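Local atomic coordinates of glycerol kinase, putative (Plasmodium falciparum, PDB entry 2W40), a protein that probably phosphorylates glycerol with ATP to give sn-glycerol 3-phosphate, as expected of a glycerol kinase of the FGGY family, which belongs to the sugar kinase/Hsp70/actin superfamily. Residues C[258-261]-C[262-265]; C[283-286]-C[287-291]; C[351-354]-C[355-358]; C[394-397]-C[398-402]; C[423-426]-C[427-431]. One frame throughout, in Å; residues are numbered along the deposited sequence.

Contact 1. Residues C[258-261]-C[262-265]; sequences IFDE and GEAK
Between Asp260 and Glu263 the backbone folds through a type II beta turn, closed by the bond from Glu263 N to Asp260 O (3.1 Å), and the chain comes back nearly against its former direction. Gly262 takes the third position of the turn with a positive phi of 88°, where a side chain would be jammed against the carbonyl oxygen of Glu261; glycine suits it for that reason. The carboxylate of Glu263 reaches back across the turn and accepts from Asp260 N through the anti lone pair of OE1, at 2.9 Å and with an N-H...O angle of 162°. A second, side-chain bond thus braces the chain reversal that leads from helix 248-255 into strand 264-268 of the large mixed sheet. The carboxylate of Asp260 stands near that of Glu263, OD2 to OE1 3.8 Å, an approach of like charges probably eased by the amide bond to OE1 and by the long, weak ion pair of OE2 with Arg470. Ile258 supplies the apolar part of the contact: its CB lies 3.8 Å from Glu263 CB, and CD1 runs on to touch Lys265 CG, also at 3.8 Å. With chi1 at 71°, CG1 sits between the backbone N and the carbonyl carbon, which sends CD1 along the start of the strand. Lys265 offers only its aliphatic base here, for its NZ is hydrogen-bonded to Thr267 OG1 and Phe273 O.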
loop_
_atom_site.group_PDB
_atom_site.type_symbol
_atom_site.label_atom_id
_atom_site.label_comp_id
_atom_site.label_asym_id
_atom_site.label_seq_id
_atom_site.Cartn_x
_atom_site.Cartn_y
_atom_site.Cartn_z
ATOM N N ILE C 258 34.175 0.287 -17.526
ATOM C CA ILE C 258 34.671 -0.171 -16.251
ATOM C C ILE C 258 35.490 -1.453 -16.524
ATOM O O ILE C 258 35.165 -2.630 -16.260
ATOM C CB ILE C 258 33.602 -0.204 -15.154
ATOM C CG1 ILE C 258 32.687 -1.294 -15.454
ATOM C CG2 ILE C 258 32.884 1.255 -14.873
ATOM C CD1 ILE C 258 32.101 -1.907 -14.069
ATOM N N PHE C 259 36.665 -1.226 -17.089
ATOM C CA PHE C 259 37.548 -2.276 -17.537
ATOM C C PHE C 259 38.664 -2.605 -16.597
ATOM O O PHE C 259 39.368 -3.614 -16.832
ATOM C CB PHE C 259 38.198 -1.863 -18.898
ATOM C CG PHE C 259 37.225 -1.610 -20.012
ATOM C CD1 PHE C 259 36.294 -2.576 -20.344
ATOM C CD2 PHE C 259 37.175 -0.417 -20.695
ATOM C CE1 PHE C 259 35.443 -2.366 -21.437
ATOM C CE2 PHE C 259 36.294 -0.187 -21.734
ATOM C CZ PHE C 259 35.401 -1.133 -22.069
ATOM N N ASP C 260 38.923 -1.742 -15.601
ATOM C CA ASP C 260 40.000 -2.018 -14.651
ATOM C C ASP C 260 39.473 -2.641 -13.387
ATOM O O ASP C 260 38.387 -2.308 -12.899
ATOM C CB ASP C 260 40.748 -0.756 -14.228
ATOM C CG ASP C 260 41.475 -0.039 -15.384
ATOM O OD1 ASP C 260 41.890 -0.703 -16.327
ATOM O OD2 ASP C 260 41.610 1.218 -15.310
ATOM N N GLU C 261 40.282 -3.525 -12.822
ATOM C CA GLU C 261 39.985 -4.091 -11.533
ATOM C C GLU C 261 39.625 -2.995 -10.509
ATOM O O GLU C 261 40.327 -1.927 -10.385
ATOM C CB GLU C 261 41.198 -4.922 -11.113
ATOM C CG GLU C 261 41.008 -5.785 -9.984
ATOM C CD GLU C 261 42.225 -6.628 -9.755
ATOM O OE1 GLU C 261 43.117 -6.825 -10.691
ATOM O OE2 GLU C 261 42.284 -7.130 -8.615
ATOM N N GLY C 262 38.514 -3.242 -9.793
ATOM C CA GLY C 262 37.965 -2.359 -8.814
ATOM C C GLY C 262 36.981 -1.289 -9.256
ATOM O O GLY C 262 36.380 -0.630 -8.421
ATOM N N GLU C 263 36.877 -1.061 -10.532
ATOM C CA GLU C 263 35.921 -0.172 -11.035
ATOM C C GLU C 263 34.538 -0.828 -10.971
ATOM O O GLU C 263 34.402 -2.065 -11.260
ATOM C CB GLU C 263 36.185 0.229 -12.452
ATOM C CG GLU C 263 37.484 1.081 -12.711
ATOM C CD GLU C 263 37.474 1.660 -14.099
ATOM O OE1 GLU C 263 37.836 0.943 -15.060
ATOM O OE2 GLU C 263 36.975 2.840 -14.245
ATOM N N ALA C 264 33.568 0.029 -10.680
ATOM C CA ALA C 264 32.152 -0.373 -10.418
ATOM C C ALA C 264 31.136 0.517 -11.083
ATOM O O ALA C 264 31.317 1.728 -11.147
ATOM C CB ALA C 264 31.848 -0.423 -8.999
ATOM N N LYS C 265 30.037 -0.087 -11.555
ATOM C CA LYS C 265 28.907 0.682 -12.102
ATOM C C LYS C 265 27.618 0.171 -11.467
ATOM O O LYS C 265 27.526 -0.956 -10.999
ATOM C CB LYS C 265 28.847 0.607 -13.576
ATOM C CG LYS C 265 28.500 -0.824 -14.137
ATOM C CD LYS C 265 26.955 -0.958 -14.379
ATOM C CE LYS C 265 26.542 -2.360 -14.796
ATOM N NZ LYS C 265 25.118 -2.541 -14.543
#

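Contact 2. Residues C[283-286]-C[287-291]; sequences VYST and CGLIT. With EDO (1,2-ethanediol), chain B.
Ser285 lays its short side chain against Leu289, CB to CB 3.8 Å, and puts its hydroxyl into the mouth of a tight bend. There OG accepts from two backbone amides at once, Cys287 N and Leu289 N, each at 3.0 Å and with N-H...O angles of 159° and 163°. With chi1 at -176°, OG lies opposite the serine's own backbone N and points to the returning chain. Serine fits because it is small and can also donate: the same OG is hydrogen-bonded to Asp402 OD2 on helix 377-403, whose other oxygen receives Thr286 N. A buried hydroxyl thereby has three hydrogen-bond partners, and the bend is tied to the helix. This is the connection from strand 272-279 into strand 290-295, an outer strand of the mixed sheet in the C-terminal FGGY domain. Gly288 lies in the bend with positive phi, a conformation in which a side chain would crowd the carbonyl oxygen of Cys287. Farther down, Thr291 sends OG1 across to Val283 O as a donor, 2.7 Å. Between these two anchors the two arms of the bend are bridged by a water, which accepts from Ser285 N (2.9 Å) and donates to Leu289 O and to Thr291 OG1 (2.8 Å). Leu289 O also receives O1 of an ethanediol molecule, probably from the crystallisation liquor, at 2.7 Å.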
loop_
_atom_site.group_PDB
_atom_site.type_symbol
_atom_site.label_atom_id
_atom_site.label_comp_id
_atom_site.label_asym_id
_atom_site.label_seq_id
_atom_site.Cartn_x
_atom_site.Cartn_y
_atom_site.Cartn_z
ATOM N N VAL C 283 36.295 -14.000 -7.574
ATOM C CA VAL C 283 36.040 -13.699 -6.185
ATOM C C VAL C 283 34.700 -14.269 -5.787
ATOM O O VAL C 283 33.733 -13.964 -6.400
ATOM C CB VAL C 283 36.095 -12.185 -5.908
ATOM C CG1 VAL C 283 35.806 -11.883 -4.470
ATOM C CG2 VAL C 283 37.451 -11.596 -6.369
ATOM N N TYR C 284 34.685 -15.091 -4.734
ATOM C CA TYR C 284 33.467 -15.691 -4.255
ATOM C C TYR C 284 33.045 -14.901 -3.006
ATOM O O TYR C 284 33.790 -14.794 -2.023
ATOM C CB TYR C 284 33.651 -17.128 -3.895
ATOM C CG TYR C 284 33.905 -18.069 -5.043
ATOM C CD1 TYR C 284 32.879 -18.450 -5.916
ATOM C CD2 TYR C 284 35.192 -18.582 -5.264
ATOM C CE1 TYR C 284 33.141 -19.310 -6.977
ATOM C CE2 TYR C 284 35.430 -19.478 -6.292
ATOM C CZ TYR C 284 34.410 -19.848 -7.180
ATOM O OH TYR C 284 34.754 -20.773 -8.195
ATOM N N SER C 285 31.786 -14.465 -3.013
ATOM C CA SER C 285 31.227 -13.633 -1.958
ATOM C C SER C 285 30.967 -14.498 -0.724
ATOM O O SER C 285 30.629 -15.654 -0.830
ATOM C CB SER C 285 29.912 -12.985 -2.417
ATOM O OG SER C 285 29.384 -12.114 -1.481
ATOM N N THR C 286 31.135 -13.886 0.421
ATOM C CA THR C 286 30.541 -14.409 1.671
ATOM C C THR C 286 29.389 -13.542 2.225
ATOM O O THR C 286 28.889 -13.798 3.388
ATOM C CB THR C 286 31.593 -14.565 2.778
ATOM O OG1 THR C 286 32.097 -13.289 3.140
ATOM C CG2 THR C 286 32.738 -15.497 2.332
ATOM N N CYS C 287 28.916 -12.597 1.409
ATOM C CA CYS C 287 28.046 -11.499 1.781
ATOM C C CYS C 287 26.912 -11.385 0.771
ATOM O O CYS C 287 26.314 -10.353 0.729
ATOM C CB CYS C 287 28.856 -10.072 1.827
ATOM S SG CYS C 287 30.006 -10.141 3.121
ATOM N N GLY C 288 26.541 -12.450 0.066
ATOM C CA GLY C 288 25.385 -12.369 -0.755
ATOM C C GLY C 288 25.474 -11.788 -2.128
ATOM O O GLY C 288 24.462 -11.513 -2.731
ATOM N N LEU C 289 26.672 -11.604 -2.654
ATOM C CA LEU C 289 26.851 -11.137 -4.005
ATOM C C LEU C 289 27.121 -12.351 -4.917
ATOM O O LEU C 289 27.549 -13.429 -4.498
ATOM C CB LEU C 289 28.019 -10.132 -4.001
ATOM C CG LEU C 289 27.843 -8.855 -3.115
ATOM C CD1 LEU C 289 28.956 -7.852 -3.279
ATOM C CD2 LEU C 289 26.503 -8.079 -3.455
ATOM N N ILE C 290 26.793 -12.193 -6.177
ATOM C CA ILE C 290 26.967 -13.277 -7.169
ATOM C C ILE C 290 28.271 -13.077 -7.959
ATOM O O ILE C 290 28.576 -11.962 -8.369
ATOM C CB ILE C 290 25.773 -13.251 -8.160
ATOM C CG1 ILE C 290 24.441 -13.703 -7.487
ATOM C CG2 ILE C 290 26.084 -14.108 -9.462
ATOM C CD1 ILE C 290 23.297 -13.696 -8.371
ATOM N N THR C 291 29.029 -14.140 -8.127
ATOM C CA THR C 291 30.232 -14.150 -9.000
ATOM C C THR C 291 29.807 -14.382 -10.437
ATOM O O THR C 291 29.113 -15.383 -10.679
ATOM C CB THR C 291 31.178 -15.295 -8.593
ATOM O OG1 THR C 291 31.432 -15.167 -7.239
ATOM C CG2 THR C 291 32.473 -15.307 -9.401
HETATM C C1 EDO B . 26.271 -16.068 -3.489
HETATM O O1 EDO B . 26.919 -15.214 -2.516
HETATM C C2 EDO B . 24.832 -15.686 -3.712
HETATM O O2 EDO B . 24.247 -16.525 -4.614
HETATM O O HOH W 1 29.790 -15.144 -5.003
#

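Contact 3. Residues C[351-354]-C[355-358]; sequences AFSG and LYAP
The Tyr356 ring meets Ser353 at its edge: the serine OG lies in the ring plane beside CE2, 3.2 Å away, and is hydrogen-bonded to the phenolic OH at 2.9 Å. Gly354 O approaches the same ring obliquely, 3.8 Å from CD2, while Tyr137 meets it edge-to-face from elsewhere in the chain. Either hydroxyl could supply the proton of the Ser353-Tyr356 bond. Ser353 reaches the phenol because its chi1 of 68° holds OG between the backbone N and the carbonyl carbon; a small polar residue suits a place so close beside the ring edge. Away from the tyrosine, Ala351 CB rests against Leu355 CD2 at 3.9 Å, a modest apolar contact within buried surroundings. Gly354, at phi 85° and psi 178°, adopts angles that any side chain would make strained against the carbonyl oxygen of Ser353. Phe352 points away from 355-358, its ring meeting Trp320 and Phe373 of the second subunit. The hydrogen bond from Gly354 N to Ala351 O, 3.0 Å, closes a type I beta turn, and the arrangement is that of a buried turn-containing loop between strands 347-349 and 366-371, with the side chain of Tyr356 about 7 Å from a bound glycerol.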
loop_
_atom_site.group_PDB
_atom_site.type_symbol
_atom_site.label_atom_id
_atom_site.label_comp_id
_atom_site.label_asym_id
_atom_site.label_seq_id
_atom_site.Cartn_x
_atom_site.Cartn_y
_atom_site.Cartn_z
ATOM N N ALA C 351 9.472 -5.701 -2.544
ATOM C CA ALA C 351 9.870 -7.171 -2.519
ATOM C C ALA C 351 8.792 -7.954 -3.276
ATOM O O ALA C 351 8.434 -9.037 -2.895
ATOM C CB ALA C 351 10.125 -7.737 -1.129
ATOM N N PHE C 352 8.327 -7.385 -4.382
ATOM C CA PHE C 352 7.218 -8.014 -5.112
ATOM C C PHE C 352 7.595 -9.422 -5.576
ATOM O O PHE C 352 6.731 -10.327 -5.636
ATOM C CB PHE C 352 6.769 -7.222 -6.289
ATOM C CG PHE C 352 6.145 -5.921 -5.981
ATOM C CD1 PHE C 352 4.839 -5.839 -5.587
ATOM C CD2 PHE C 352 6.906 -4.712 -6.051
ATOM C CE1 PHE C 352 4.258 -4.653 -5.301
ATOM C CE2 PHE C 352 6.341 -3.567 -5.758
ATOM C CZ PHE C 352 5.020 -3.529 -5.354
ATOM N N SER C 353 8.866 -9.603 -5.956
ATOM C CA SER C 353 9.396 -10.959 -6.314
ATOM C C SER C 353 10.422 -11.452 -5.313
ATOM O O SER C 353 11.375 -12.116 -5.656
ATOM C CB SER C 353 9.794 -10.982 -7.753
ATOM O OG SER C 353 10.852 -10.199 -7.933
ATOM N N GLY C 354 10.225 -11.155 -4.026
ATOM C CA GLY C 354 11.209 -11.520 -3.014
ATOM C C GLY C 354 12.291 -10.447 -2.928
ATOM O O GLY C 354 12.275 -9.414 -3.615
ATOM N N LEU C 355 13.198 -10.662 -2.017
ATOM C CA LEU C 355 14.448 -9.912 -1.932
ATOM C C LEU C 355 15.587 -10.690 -2.595
ATOM O O LEU C 355 15.777 -11.883 -2.330
ATOM C CB LEU C 355 14.860 -9.612 -0.486
ATOM C CG LEU C 355 13.944 -8.612 0.191
ATOM C CD1 LEU C 355 14.221 -8.544 1.670
ATOM C CD2 LEU C 355 13.891 -7.196 -0.529
ATOM N N TYR C 356 16.320 -9.994 -3.489
ATOM C CA TYR C 356 17.512 -10.562 -4.155
ATOM C C TYR C 356 18.712 -10.215 -3.316
ATOM O O TYR C 356 18.713 -10.538 -2.080
ATOM C CB TYR C 356 17.565 -10.066 -5.600
ATOM C CG TYR C 356 16.366 -10.538 -6.482
ATOM C CD1 TYR C 356 16.528 -11.313 -7.517
ATOM C CD2 TYR C 356 15.045 -10.007 -6.213
ATOM C CE1 TYR C 356 15.336 -11.727 -8.285
ATOM C CE2 TYR C 356 13.891 -10.377 -6.897
ATOM C CZ TYR C 356 14.105 -11.304 -7.955
ATOM O OH TYR C 356 13.175 -11.782 -8.819
ATOM N N ALA C 357 19.747 -9.575 -3.923
ATOM C CA ALA C 357 20.952 -9.386 -3.135
ATOM C C ALA C 357 20.732 -8.295 -2.051
ATOM O O ALA C 357 20.101 -7.277 -2.331
ATOM C CB ALA C 357 22.191 -9.085 -4.033
ATOM N N PRO C 358 21.384 -8.445 -0.884
ATOM C CA PRO C 358 22.258 -9.586 -0.435
ATOM C C PRO C 358 21.558 -10.624 0.438
ATOM O O PRO C 358 22.192 -11.631 0.821
ATOM C CB PRO C 358 23.322 -8.898 0.408
ATOM C CG PRO C 358 22.667 -7.746 1.042
ATOM C CD PRO C 358 21.549 -7.313 0.069
#

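Contact 4. Residues C[394-397]-C[398-402]; sequences EIVD and SLTSD. With EDO (1,2-ethanediol), chain D.
Leu399 N donates to Ile395 O at 2.9 Å and Thr400 N to Val396 O, also at 2.9 Å and with an N-H...O angle of 166°: these are i to i+4 bonds of helix 377-403, a long alpha-helix of the C-terminal FGGY domain. Ser398 OG donates to Cys287 O in the neighbouring loop, which makes a small hydroxyl well suited to this helix face. Glu394 extends its carboxylate to a salt bridge with Arg359 and a hydrogen bond with Trp492. On the wetter side, one water bridges Asp397 O and Thr400 OG1, and a second joins the same hydroxyl to Asp397 OD1 in one of the two conformers of that aspartate. Thr400 carries OG1 between its backbone N and carbonyl carbon (chi1 57°), which turns the hydroxyl back toward the preceding turn; there the proton has more than one acceptor nearby, Val396 O among them. An ethanediol molecule, probably left from the crystallisation liquor, is modelled beside Ser398 and Asp397, but its position is doubtful because it comes too close to Glu394 O. The apolar side chains Ile395, Val396 and Leu399, branched or long aliphatics, pack on Leu274, Ile276 and Ile311 of the sheet. Across the turn itself, Val396 CG1 touches Thr400 CG2 at 4.2 Å.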
loop_
_atom_site.group_PDB
_atom_site.type_symbol
_atom_site.label_atom_id
_atom_site.label_comp_id
_atom_site.label_asym_id
_atom_site.label_seq_id
_atom_site.Cartn_x
_atom_site.Cartn_y
_atom_site.Cartn_z
ATOM N N GLU C 394 22.722 -1.794 1.144
ATOM C CA GLU C 394 23.069 -3.149 1.596
ATOM C C GLU C 394 24.076 -3.899 0.671
ATOM O O GLU C 394 25.027 -4.561 1.122
ATOM C CB GLU C 394 21.813 -4.017 1.835
ATOM C CG GLU C 394 20.930 -3.426 2.881
ATOM C CD GLU C 394 19.820 -4.365 3.377
ATOM O OE1 GLU C 394 19.752 -5.558 2.973
ATOM O OE2 GLU C 394 18.987 -3.879 4.233
ATOM N N ILE C 395 23.855 -3.784 -0.609
ATOM C CA ILE C 395 24.743 -4.253 -1.644
ATOM C C ILE C 395 26.122 -3.636 -1.513
ATOM O O ILE C 395 27.129 -4.364 -1.580
ATOM C CB ILE C 395 24.137 -4.081 -3.060
ATOM C CG1 ILE C 395 23.000 -5.113 -3.262
ATOM C CG2 ILE C 395 25.173 -4.250 -4.180
ATOM C CD1 ILE C 395 22.090 -4.853 -4.495
ATOM N N VAL C 396 26.188 -2.316 -1.325
ATOM C CA VAL C 396 27.499 -1.633 -1.223
ATOM C C VAL C 396 28.258 -2.127 0.008
ATOM O O VAL C 396 29.474 -2.355 0.005
ATOM C CB VAL C 396 27.354 -0.130 -1.237
ATOM C CG1 VAL C 396 28.769 0.555 -0.860
ATOM C CG2 VAL C 396 26.770 0.286 -2.651
ATOM N N ASP C 397 27.515 -2.350 1.091
ATOM C CA ASP C 397 28.144 -2.872 2.288
ATOM C C ASP C 397 28.732 -4.275 2.042
ATOM O O ASP C 397 29.861 -4.582 2.516
ATOM C CB ASP C 397 27.181 -2.871 3.465
ATOM C CG ASP C 397 26.910 -1.470 4.031
ATOM O OD1 ASP C 397 27.715 -0.513 3.816
ATOM O OD2 ASP C 397 25.857 -1.331 4.676
ATOM N N SER C 398 28.004 -5.146 1.319
ATOM C CA SER C 398 28.542 -6.437 1.009
ATOM C C SER C 398 29.821 -6.297 0.129
ATOM O O SER C 398 30.779 -7.024 0.289
ATOM C CB SER C 398 27.454 -7.301 0.307
ATOM O OG SER C 398 26.412 -7.625 1.188
ATOM N N LEU C 399 29.761 -5.430 -0.861
ATOM C CA LEU C 399 30.811 -5.274 -1.834
ATOM C C LEU C 399 32.071 -4.816 -1.112
ATOM O O LEU C 399 33.167 -5.319 -1.397
ATOM C CB LEU C 399 30.447 -4.224 -2.850
ATOM C CG LEU C 399 31.453 -3.721 -3.840
ATOM C CD1 LEU C 399 30.676 -2.988 -5.003
ATOM C CD2 LEU C 399 32.469 -2.804 -3.226
ATOM N N THR C 400 31.958 -3.823 -0.221
ATOM C CA THR C 400 33.182 -3.340 0.464
ATOM C C THR C 400 33.749 -4.456 1.328
ATOM O O THR C 400 34.967 -4.627 1.410
ATOM C CB THR C 400 32.973 -2.025 1.212
ATOM O OG1 THR C 400 31.929 -2.171 2.150
ATOM C CG2 THR C 400 32.615 -0.884 0.231
ATOM N N SER C 401 32.908 -5.267 1.971
ATOM C CA SER C 401 33.400 -6.419 2.722
ATOM C C SER C 401 34.108 -7.437 1.872
ATOM O O SER C 401 35.251 -7.866 2.165
ATOM C CB SER C 401 32.249 -7.091 3.462
ATOM O OG SER C 401 32.692 -8.224 4.207
ATOM N N ASP C 402 33.439 -7.879 0.822
ATOM C CA ASP C 402 34.032 -8.834 -0.097
ATOM C C ASP C 402 35.333 -8.336 -0.755
ATOM O O ASP C 402 36.249 -9.162 -1.004
ATOM C CB ASP C 402 33.063 -9.177 -1.198
ATOM C CG ASP C 402 31.980 -10.161 -0.780
ATOM O OD1 ASP C 402 32.236 -10.997 0.151
ATOM O OD2 ASP C 402 30.946 -10.125 -1.471
HETATM C C1 EDO D . 23.973 -4.975 4.914
HETATM O O1 EDO D . 24.345 -3.575 5.243
HETATM C C2 EDO D . 24.517 -5.609 3.611
HETATM O O2 EDO D . 25.509 -6.678 3.569
HETATM O O HOH W 2 31.389 -3.428 4.509
HETATM O O HOH W 3 30.151 0.165 2.785
#

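Contact 5. Residues C[423-426]-C[427-431]; sequences FMQF and NSDII
Phe423 O accepts two hydrogen bonds from Asn427, one from N and one from ND2, both at 2.9 Å; the backbone donor comes nearly in line with the carbonyl, while ND2 stands above the carbonyl plane, 55° out of it. Asparagine suits this place because its amide can turn back on the preceding turn while OD1 accepts from Tyr268 OH. A second polar pair lies on another flank: Gln425 NE2 donates to Asp429 OD1 at 2.9 Å, meeting it from above the carboxylate plane. Gln425 bends at chi2 (62°) to bring its amide there, and each partner has another bond, NE2 to His477 O and OD1 to Lys479 N, so the pair ties the helix to the segment after strand 472-476. The regular backbone bonds, such as Ser428 N to Met424 O, complete the alpha-helical ladder.

The aromatic contacts are of two kinds. Asn427 ND2 hangs 3.2 Å above the plane of the Phe423 ring, over its centre, with the amide turned 69° from the ring. Phe426 instead offers a face to Ile430, whose CG1 makes a CH-pi contact 3.9 Å from the ring centroid, the two side chains running alongside each other.

The Phe423 side chain is about 7 Å from that of Ser334 and about 8 Å from Gly416, both ADP-binding residues. Helix 421-431 is the helix of a beta-alpha-beta unit between strands 411-414 and 435-438. Phe426 packs on Arg382, Glu386 and Ala389 of helix 377-403, while Met424 and Ser428 rest on Ile435 and on Phe476 of strand 472-476.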
loop_
_atom_site.group_PDB
_atom_site.type_symbol
_atom_site.label_atom_id
_atom_site.label_comp_id
_atom_site.label_asym_id
_atom_site.label_seq_id
_atom_site.Cartn_x
_atom_site.Cartn_y
_atom_site.Cartn_z
ATOM N N PHE C 423 16.337 11.956 -6.351
ATOM C CA PHE C 423 16.586 10.506 -6.187
ATOM C C PHE C 423 18.055 10.167 -6.109
ATOM O O PHE C 423 18.517 9.468 -5.146
ATOM C CB PHE C 423 15.947 9.761 -7.390
ATOM C CG PHE C 423 16.131 8.279 -7.354
ATOM C CD1 PHE C 423 15.609 7.492 -6.345
ATOM C CD2 PHE C 423 16.905 7.650 -8.325
ATOM C CE1 PHE C 423 15.787 6.057 -6.316
ATOM C CE2 PHE C 423 17.095 6.265 -8.267
ATOM C CZ PHE C 423 16.501 5.464 -7.295
ATOM N N MET C 424 18.858 10.682 -7.054
ATOM C CA MET C 424 20.293 10.395 -7.033
ATOM C C MET C 424 20.950 10.971 -5.770
ATOM O O MET C 424 21.869 10.368 -5.178
ATOM C CB MET C 424 20.904 10.932 -8.311
ATOM C CG MET C 424 20.535 10.162 -9.578
ATOM S SD MET C 424 20.547 8.271 -9.321
ATOM C CE MET C 424 22.237 8.156 -9.276
ATOM N N GLN C 425 20.479 12.141 -5.303
ATOM C CA GLN C 425 21.035 12.725 -4.079
ATOM C C GLN C 425 20.745 11.804 -2.864
ATOM O O GLN C 425 21.604 11.557 -2.062
ATOM C CB GLN C 425 20.491 14.127 -3.876
ATOM C CG GLN C 425 21.166 14.796 -2.671
ATOM C CD GLN C 425 22.684 14.965 -2.830
ATOM O OE1 GLN C 425 23.108 15.699 -3.710
ATOM N NE2 GLN C 425 23.438 14.345 -1.997
ATOM N N PHE C 426 19.517 11.290 -2.818
ATOM C CA PHE C 426 19.125 10.355 -1.734
ATOM C C PHE C 426 19.973 9.083 -1.791
ATOM O O PHE C 426 20.414 8.594 -0.765
ATOM C CB PHE C 426 17.653 10.013 -1.818
ATOM C CG PHE C 426 17.161 9.258 -0.658
ATOM C CD1 PHE C 426 16.834 9.881 0.522
ATOM C CD2 PHE C 426 17.040 7.875 -0.671
ATOM C CE1 PHE C 426 16.380 9.210 1.600
ATOM C CE2 PHE C 426 16.603 7.209 0.452
ATOM C CZ PHE C 426 16.261 7.879 1.561
ATOM N N ASN C 427 20.192 8.558 -2.999
ATOM C CA ASN C 427 21.083 7.390 -3.141
ATOM C C ASN C 427 22.477 7.674 -2.617
ATOM O O ASN C 427 23.054 6.944 -1.837
ATOM C CB ASN C 427 21.173 6.927 -4.634
ATOM C CG ASN C 427 20.021 6.015 -5.039
ATOM O OD1 ASN C 427 20.230 4.807 -5.218
ATOM N ND2 ASN C 427 18.817 6.567 -5.166
ATOM N N SER C 428 23.033 8.840 -3.037
ATOM C CA SER C 428 24.410 9.196 -2.617
ATOM C C SER C 428 24.486 9.371 -1.116
ATOM O O SER C 428 25.419 8.835 -0.486
ATOM C CB SER C 428 24.883 10.475 -3.303
ATOM O OG SER C 428 26.217 10.757 -2.896
ATOM N N ASP C 429 23.439 10.024 -0.545
ATOM C CA ASP C 429 23.292 10.233 0.875
ATOM C C ASP C 429 23.256 8.855 1.632
ATOM O O ASP C 429 24.044 8.579 2.586
ATOM C CB ASP C 429 22.051 10.992 1.195
ATOM C CG ASP C 429 22.111 12.435 0.897
ATOM O OD1 ASP C 429 23.201 12.956 0.559
ATOM O OD2 ASP C 429 21.022 13.080 1.016
ATOM N N ILE C 430 22.385 7.970 1.200
ATOM C CA ILE C 430 22.213 6.701 1.967
ATOM C C ILE C 430 23.345 5.724 1.751
ATOM O O ILE C 430 23.774 5.075 2.723
ATOM C CB ILE C 430 20.911 6.063 1.655
ATOM C CG1 ILE C 430 19.760 6.888 2.187
ATOM C CG2 ILE C 430 20.800 4.545 2.127
ATOM C CD1 ILE C 430 19.694 7.220 3.746
ATOM N N ILE C 431 23.846 5.582 0.531
ATOM C CA ILE C 431 25.017 4.658 0.280
ATOM C C ILE C 431 26.366 5.263 0.684
ATOM O O ILE C 431 27.383 4.527 0.592
ATOM C CB ILE C 431 25.061 4.073 -1.165
ATOM C CG1 ILE C 431 25.562 5.084 -2.221
ATOM C CG2 ILE C 431 23.660 3.543 -1.573
ATOM C CD1 ILE C 431 25.613 4.605 -3.678
#

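The five contacts follow one another along the chain, and all lie in or lead into the C-terminal FGGY domain. Contacts 1 and 2 both reach the mixed seven-stranded sheet, at strands 264-268 and 290-295, with centres about 16 Å apart. Contact 4, on helix 377-403, touches both contact 2 and contact 3: its centre is about 9 Å from that of contact 2 and about 16 Å from that of contact 3, where Pro358 packs on Glu394 and Ser398. Contact 5, on helix 421-431, lies about 16 Å from contact 4 between centres, without touching it. Loops distant in sequence thus gather on one long helix beside the sheet.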